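Local coordinates for probable leucine/isoleucine/valine-binding protein (Rhodopirellula baltica, PDB 4KV7) that probably binds leucine, isoleucine, valine or a related small solute as the extracytoplasmic binding protein of an ABC transporter, at residues Q106-P111 with I324-I329; L17-M22 with E83-A88. The protein carries 1 engineered substitution. All coordinates share one frame; numbering follows the deposited sequence.

Contact 1: residues Q106-P111 with I324-I329; sequences QQTKTP and ISRSSI
Arg326, in the first turn of helix 326-335, reaches to the Schellman motif that ends helix 95-107 in the periplasmic binding protein fold. Its side chain, extended from CG to NE, crosses Thr110 obliquely and sets the guanidinium so that Thr110 OG1 lies over the centre of one face, 2.9 Å above the plane. The hydroxyl is close to Arg326 NE and NH1, but at angles too poor for a hydrogen bond. Arg326 NH1 gives a weak, bent bond to Thr108 O, at 3.1 Å and 132°. Nearer the backbone, Arg326 CB rests 3.5 Å from Lys109 O. Pro111 lies across the Arg326 side chain, its CG 3.4 Å from Arg326 O and 4.3 Å from Ile329 CG2. The stronger grip on the guanidinium comes from outside the pair, with NE bonded to Val86 O and NH2 to Thr81 O, so backbone carbonyls fix its rotation. Thr110 OG1 is a donor to Thr108 OG1 at 2.8 Å, which probably leaves electron-rich oxygen facing the cation. Thr108 OG1, set between its own backbone N and C (chi1 59°), turns back to Ile104 O and Ala105 O of the helix. Ser325 is the N-cap of the Arg326 helix. There Ser328 OG bonds Glu323 O and accepts the N-H of Ser325, with 2.9 Å from Ser325 N to Ser328 OG and 149° at the hydrogen.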
loop_
_atom_site.group_PDB
_atom_site.type_symbol
_atom_site.label_atom_id
_atom_site.label_comp_id
_atom_site.label_asym_id
_atom_site.label_seq_id
_atom_site.Cartn_x
_atom_site.Cartn_y
_atom_site.Cartn_z
ATOM N N GLN A 106 -14.162 8.007 11.887
ATOM C CA GLN A 106 -14.153 8.185 13.335
ATOM C C GLN A 106 -15.487 8.679 13.875
ATOM O O GLN A 106 -16.000 8.148 14.862
ATOM C CB GLN A 106 -13.041 9.142 13.748
ATOM C CG GLN A 106 -11.658 8.552 13.589
ATOM C CD GLN A 106 -10.575 9.575 13.810
ATOM O OE1 GLN A 106 -10.809 10.776 13.702
ATOM N NE2 GLN A 106 -9.384 9.108 14.118
ATOM N N GLN A 107 -16.060 9.692 13.230
ATOM C CA GLN A 107 -17.303 10.264 13.733
ATOM C C GLN A 107 -18.480 9.304 13.610
ATOM O O GLN A 107 -19.426 9.384 14.384
ATOM C CB GLN A 107 -17.599 11.641 13.120
ATOM C CG GLN A 107 -17.787 11.694 11.621
ATOM C CD GLN A 107 -17.490 13.082 11.065
ATOM O OE1 GLN A 107 -16.768 13.866 11.682
ATOM N NE2 GLN A 107 -18.045 13.389 9.896
ATOM N N THR A 108 -18.396 8.371 12.668
ATOM C CA THR A 108 -19.444 7.370 12.508
ATOM C C THR A 108 -19.077 6.040 13.166
ATOM O O THR A 108 -19.829 5.068 13.067
ATOM C CB THR A 108 -19.780 7.127 11.028
ATOM O OG1 THR A 108 -18.604 6.688 10.336
ATOM C CG2 THR A 108 -20.300 8.404 10.381
ATOM N N LYS A 109 -17.926 6.018 13.836
ATOM C CA LYS A 109 -17.431 4.824 14.528
ATOM C C LYS A 109 -17.318 3.621 13.589
ATOM O O LYS A 109 -17.639 2.490 13.955
ATOM C CB LYS A 109 -18.291 4.516 15.761
ATOM C CG LYS A 109 -18.301 5.662 16.752
ATOM C CD LYS A 109 -19.020 5.294 18.036
ATOM C CE LYS A 109 -19.068 6.480 18.994
ATOM N NZ LYS A 109 -17.718 6.858 19.496
ATOM N N THR A 110 -16.856 3.887 12.374
ATOM C CA THR A 110 -16.725 2.861 11.350
ATOM C C THR A 110 -15.267 2.431 11.251
ATOM O O THR A 110 -14.403 3.265 10.989
ATOM C CB THR A 110 -17.148 3.408 9.971
ATOM O OG1 THR A 110 -18.485 3.925 10.033
ATOM C CG2 THR A 110 -17.081 2.322 8.907
ATOM N N PRO A 111 -14.977 1.130 11.437
ATOM C CA PRO A 111 -13.588 0.671 11.282
ATOM C C PRO A 111 -13.038 1.021 9.905
ATOM O O PRO A 111 -13.729 0.877 8.893
ATOM C CB PRO A 111 -13.699 -0.845 11.459
ATOM C CG PRO A 111 -14.906 -1.031 12.322
ATOM C CD PRO A 111 -15.870 0.055 11.906
ATOM N N ILE A 324 -23.063 -8.966 13.932
ATOM C CA ILE A 324 -21.941 -8.410 13.199
ATOM C C ILE A 324 -22.248 -6.938 12.931
ATOM O O ILE A 324 -23.228 -6.603 12.262
ATOM C CB ILE A 324 -21.685 -9.192 11.908
ATOM C CG1 ILE A 324 -21.294 -10.634 12.258
ATOM C CG2 ILE A 324 -20.591 -8.521 11.087
ATOM C CD1 ILE A 324 -21.490 -11.627 11.133
ATOM N N SER A 325 -21.423 -6.066 13.501
ATOM C CA SER A 325 -21.657 -4.631 13.453
ATOM C C SER A 325 -20.317 -3.923 13.397
ATOM O O SER A 325 -19.270 -4.555 13.507
ATOM C CB SER A 325 -22.394 -4.177 14.712
ATOM O OG SER A 325 -21.568 -4.367 15.853
ATOM N N ARG A 326 -20.354 -2.603 13.226
ATOM C CA ARG A 326 -19.147 -1.795 13.283
ATOM C C ARG A 326 -18.392 -2.053 14.577
ATOM O O ARG A 326 -17.188 -2.273 14.570
ATOM C CB ARG A 326 -19.496 -0.315 13.167
ATOM C CG ARG A 326 -19.942 0.081 11.769
ATOM C CD ARG A 326 -20.368 1.532 11.686
ATOM N NE ARG A 326 -20.822 1.828 10.328
ATOM C CZ ARG A 326 -21.395 2.966 9.951
ATOM N NH1 ARG A 326 -21.569 3.952 10.820
ATOM N NH2 ARG A 326 -21.791 3.116 8.691
ATOM N N SER A 327 -19.109 -2.057 15.696
ATOM C CA SER A 327 -18.462 -2.236 16.987
ATOM C C SER A 327 -17.908 -3.651 17.166
ATOM O O SER A 327 -16.799 -3.826 17.666
ATOM C CB SER A 327 -19.412 -1.876 18.129
ATOM O OG SER A 327 -20.535 -2.736 18.152
ATOM N N SER A 328 -18.660 -4.664 16.747
ATOM C CA SER A 328 -18.148 -6.022 16.928
ATOM C C SER A 328 -17.010 -6.343 15.951
ATOM O O SER A 328 -16.146 -7.160 16.248
ATOM C CB SER A 328 -19.262 -7.074 16.888
ATOM O OG SER A 328 -19.826 -7.187 15.597
ATOM N N ILE A 329 -16.984 -5.683 14.797
ATOM C CA ILE A 329 -15.863 -5.868 13.882
ATOM C C ILE A 329 -14.592 -5.217 14.428
ATOM O O ILE A 329 -13.523 -5.818 14.390
ATOM C CB ILE A 329 -16.189 -5.383 12.465
ATOM C CG1 ILE A 329 -17.160 -6.371 11.810
ATOM C CG2 ILE A 329 -14.911 -5.230 11.626
ATOM C CD1 ILE A 329 -17.696 -5.921 10.481
#

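Contact 2: residues L17-M22 with E83-A88; sequences LLKFGM and EHEVLA
Two main-chain hydrogen bonds join strand 16-24 to the loop 83-88, although the two short segments run at right angles. Leu87 N meets Lys19 O at 2.8 Å and 179°, and Gly21 N meets Ala88 O at 2.9 Å, almost as straight. Ala88 N is buried here without a partner in the model. The polar side-chain contact belongs to Lys19, whose chain bends at chi3 (-67°) to bring NZ 2.9 Å from His84 O, 40° out of the carbonyl plane. A water 2.7 Å from Lys19 NZ bridges to Glu85 OE1, the direct gap being too long for a salt bridge. An alanine in place of Lys19 removes NZ, and with it the bond to His84 O and the water bridge to Glu85, so this end of the loop would probably be held less firmly to the strand. Among apolar contacts, Ala88 CB meets the edge of the Phe20 ring in its plane, 3.8 Å from Phe20 CD1. Leu87 CD1 packs 3.8 Å from Leu18 CD2, and Val86 CG1 lies 3.8 Å from Gly21 CA, where a CB would be crowded. Strand 57-65, helix 70-81, this loop and strand 89-90 form the beta-alpha-beta crossover of a type 1 periplasmic-binding lobe, with strand 16-24 lying between its two strands.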
loop_
_atom_site.group_PDB
_atom_site.type_symbol
_atom_site.label_atom_id
_atom_site.label_comp_id
_atom_site.label_asym_id
_atom_site.label_seq_id
_atom_site.Cartn_x
_atom_site.Cartn_y
_atom_site.Cartn_z
ATOM N N LEU A 17 -26.725 -9.969 4.769
ATOM C CA LEU A 17 -25.857 -9.196 3.900
ATOM C C LEU A 17 -24.847 -8.411 4.736
ATOM O O LEU A 17 -25.229 -7.643 5.622
ATOM C CB LEU A 17 -26.697 -8.241 3.051
ATOM C CG LEU A 17 -25.918 -7.424 2.023
ATOM C CD1 LEU A 17 -25.321 -8.340 0.964
ATOM C CD2 LEU A 17 -26.804 -6.359 1.392
ATOM N N LEU A 18 -23.562 -8.628 4.472
ATOM C CA LEU A 18 -22.495 -7.892 5.148
ATOM C C LEU A 18 -21.860 -6.926 4.162
ATOM O O LEU A 18 -21.104 -7.337 3.286
ATOM C CB LEU A 18 -21.444 -8.857 5.704
ATOM C CG LEU A 18 -21.949 -9.965 6.627
ATOM C CD1 LEU A 18 -20.790 -10.847 7.078
ATOM C CD2 LEU A 18 -22.686 -9.385 7.830
ATOM N N LYS A 19 -22.179 -5.642 4.305
ATOM C CA LYS A 19 -21.693 -4.614 3.389
ATOM C C LYS A 19 -20.413 -3.957 3.878
ATOM O O LYS A 19 -20.352 -3.438 4.994
ATOM C CB LYS A 19 -22.768 -3.541 3.185
ATOM C CG LYS A 19 -23.994 -4.012 2.408
ATOM C CD LYS A 19 -25.061 -2.925 2.290
ATOM C CE LYS A 19 -25.660 -2.595 3.636
ATOM N NZ LYS A 19 -26.767 -1.587 3.531
ATOM N N PHE A 20 -19.401 -3.981 3.025
ATOM C CA PHE A 20 -18.153 -3.284 3.287
ATOM C C PHE A 20 -17.960 -2.199 2.242
ATOM O O PHE A 20 -18.366 -2.364 1.094
ATOM C CB PHE A 20 -17.002 -4.286 3.300
ATOM C CG PHE A 20 -17.111 -5.259 4.426
ATOM C CD1 PHE A 20 -16.790 -4.863 5.715
ATOM C CD2 PHE A 20 -17.631 -6.527 4.225
ATOM C CE1 PHE A 20 -16.928 -5.728 6.776
ATOM C CE2 PHE A 20 -17.775 -7.404 5.289
ATOM C CZ PHE A 20 -17.427 -7.004 6.568
ATOM N N GLY A 21 -17.364 -1.079 2.638
ATOM C CA GLY A 21 -17.181 0.026 1.716
ATOM C C GLY A 21 -15.731 0.271 1.361
ATOM O O GLY A 21 -14.819 -0.164 2.063
HETATM N N MSE A 22 -15.525 0.980 0.260
HETATM C CA MSE A 22 -14.199 1.368 -0.195
HETATM C C MSE A 22 -14.342 2.623 -1.036
HETATM O O MSE A 22 -15.251 2.709 -1.861
HETATM C CB MSE A 22 -13.595 0.223 -1.018
HETATM C CG MSE A 22 -12.216 0.492 -1.640
HETATM SE SE MSE A 22 -11.616 -0.909 -2.921
HETATM C CE MSE A 22 -11.275 -2.302 -1.612
ATOM N N GLU A 83 -25.682 6.465 4.015
ATOM C CA GLU A 83 -26.737 5.747 3.312
ATOM C C GLU A 83 -26.456 4.256 3.097
ATOM O O GLU A 83 -27.377 3.448 3.170
ATOM C CB GLU A 83 -27.135 6.448 2.006
ATOM C CG GLU A 83 -26.234 6.182 0.822
ATOM C CD GLU A 83 -26.563 7.086 -0.355
ATOM O OE1 GLU A 83 -26.995 6.567 -1.407
ATOM O OE2 GLU A 83 -26.391 8.315 -0.218
ATOM N N HIS A 84 -25.201 3.883 2.861
ATOM C CA HIS A 84 -24.890 2.471 2.643
ATOM C C HIS A 84 -24.728 1.699 3.947
ATOM O O HIS A 84 -24.770 0.467 3.952
ATOM C CB HIS A 84 -23.640 2.314 1.780
ATOM C CG HIS A 84 -23.815 2.808 0.379
ATOM N ND1 HIS A 84 -24.750 2.277 -0.484
ATOM C CD2 HIS A 84 -23.170 3.777 -0.311
ATOM C CE1 HIS A 84 -24.677 2.903 -1.645
ATOM N NE2 HIS A 84 -23.728 3.818 -1.568
ATOM N N GLU A 85 -24.535 2.427 5.043
ATOM C CA GLU A 85 -24.408 1.816 6.368
ATOM C C GLU A 85 -23.351 0.718 6.417
ATOM O O GLU A 85 -23.571 -0.326 7.036
ATOM C CB GLU A 85 -25.757 1.245 6.826
ATOM C CG GLU A 85 -26.864 2.273 6.895
ATOM C CD GLU A 85 -28.159 1.698 7.438
ATOM O OE1 GLU A 85 -28.590 0.626 6.961
ATOM O OE2 GLU A 85 -28.745 2.327 8.339
ATOM N N VAL A 86 -22.213 0.934 5.767
ATOM C CA VAL A 86 -21.224 -0.135 5.692
ATOM C C VAL A 86 -20.651 -0.489 7.064
ATOM O O VAL A 86 -20.600 0.350 7.967
ATOM C CB VAL A 86 -20.080 0.179 4.702
ATOM C CG1 VAL A 86 -20.630 0.441 3.308
ATOM C CG2 VAL A 86 -19.226 1.358 5.183
ATOM N N LEU A 87 -20.237 -1.743 7.207
ATOM C CA LEU A 87 -19.731 -2.265 8.476
ATOM C C LEU A 87 -18.281 -1.864 8.741
ATOM O O LEU A 87 -17.848 -1.805 9.901
ATOM C CB LEU A 87 -19.867 -3.789 8.505
ATOM C CG LEU A 87 -21.285 -4.324 8.298
ATOM C CD1 LEU A 87 -21.276 -5.839 8.163
ATOM C CD2 LEU A 87 -22.219 -3.878 9.419
ATOM N N ALA A 88 -17.543 -1.607 7.665
ATOM C CA ALA A 88 -16.153 -1.175 7.723
ATOM C C ALA A 88 -15.800 -0.602 6.361
ATOM O O ALA A 88 -16.437 -0.948 5.357
ATOM C CB ALA A 88 -15.227 -2.342 8.060
HETATM O O HOH W 1 -27.736 -1.992 5.986
#

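Overall arrangement
The centres of contacts 1 and 2 lie 10 Å apart, on the same side of the chain's centre, each about 22 Å from it. They touch through loop 83-88, which lies between strand 16-24 and the start of helix 326-335. The polar link is Arg326 NE to Val86 O, 2.8 Å, a probable hydrogen bond. Leu87 supplies the packing: its O is 3.4 Å from Pro111 CD, and its CB is 3.6 Å from Ile329 CD1, while Ile329 also reaches Phe20. Backbone bonds of Pro111 with Val89 and of Gly21 with Val90 tie both contacts to strand 89-90. In sequence both segments of contact 2 precede both of contact 1. Neither contact includes a bound ligand; relatives hold theirs between two lobes.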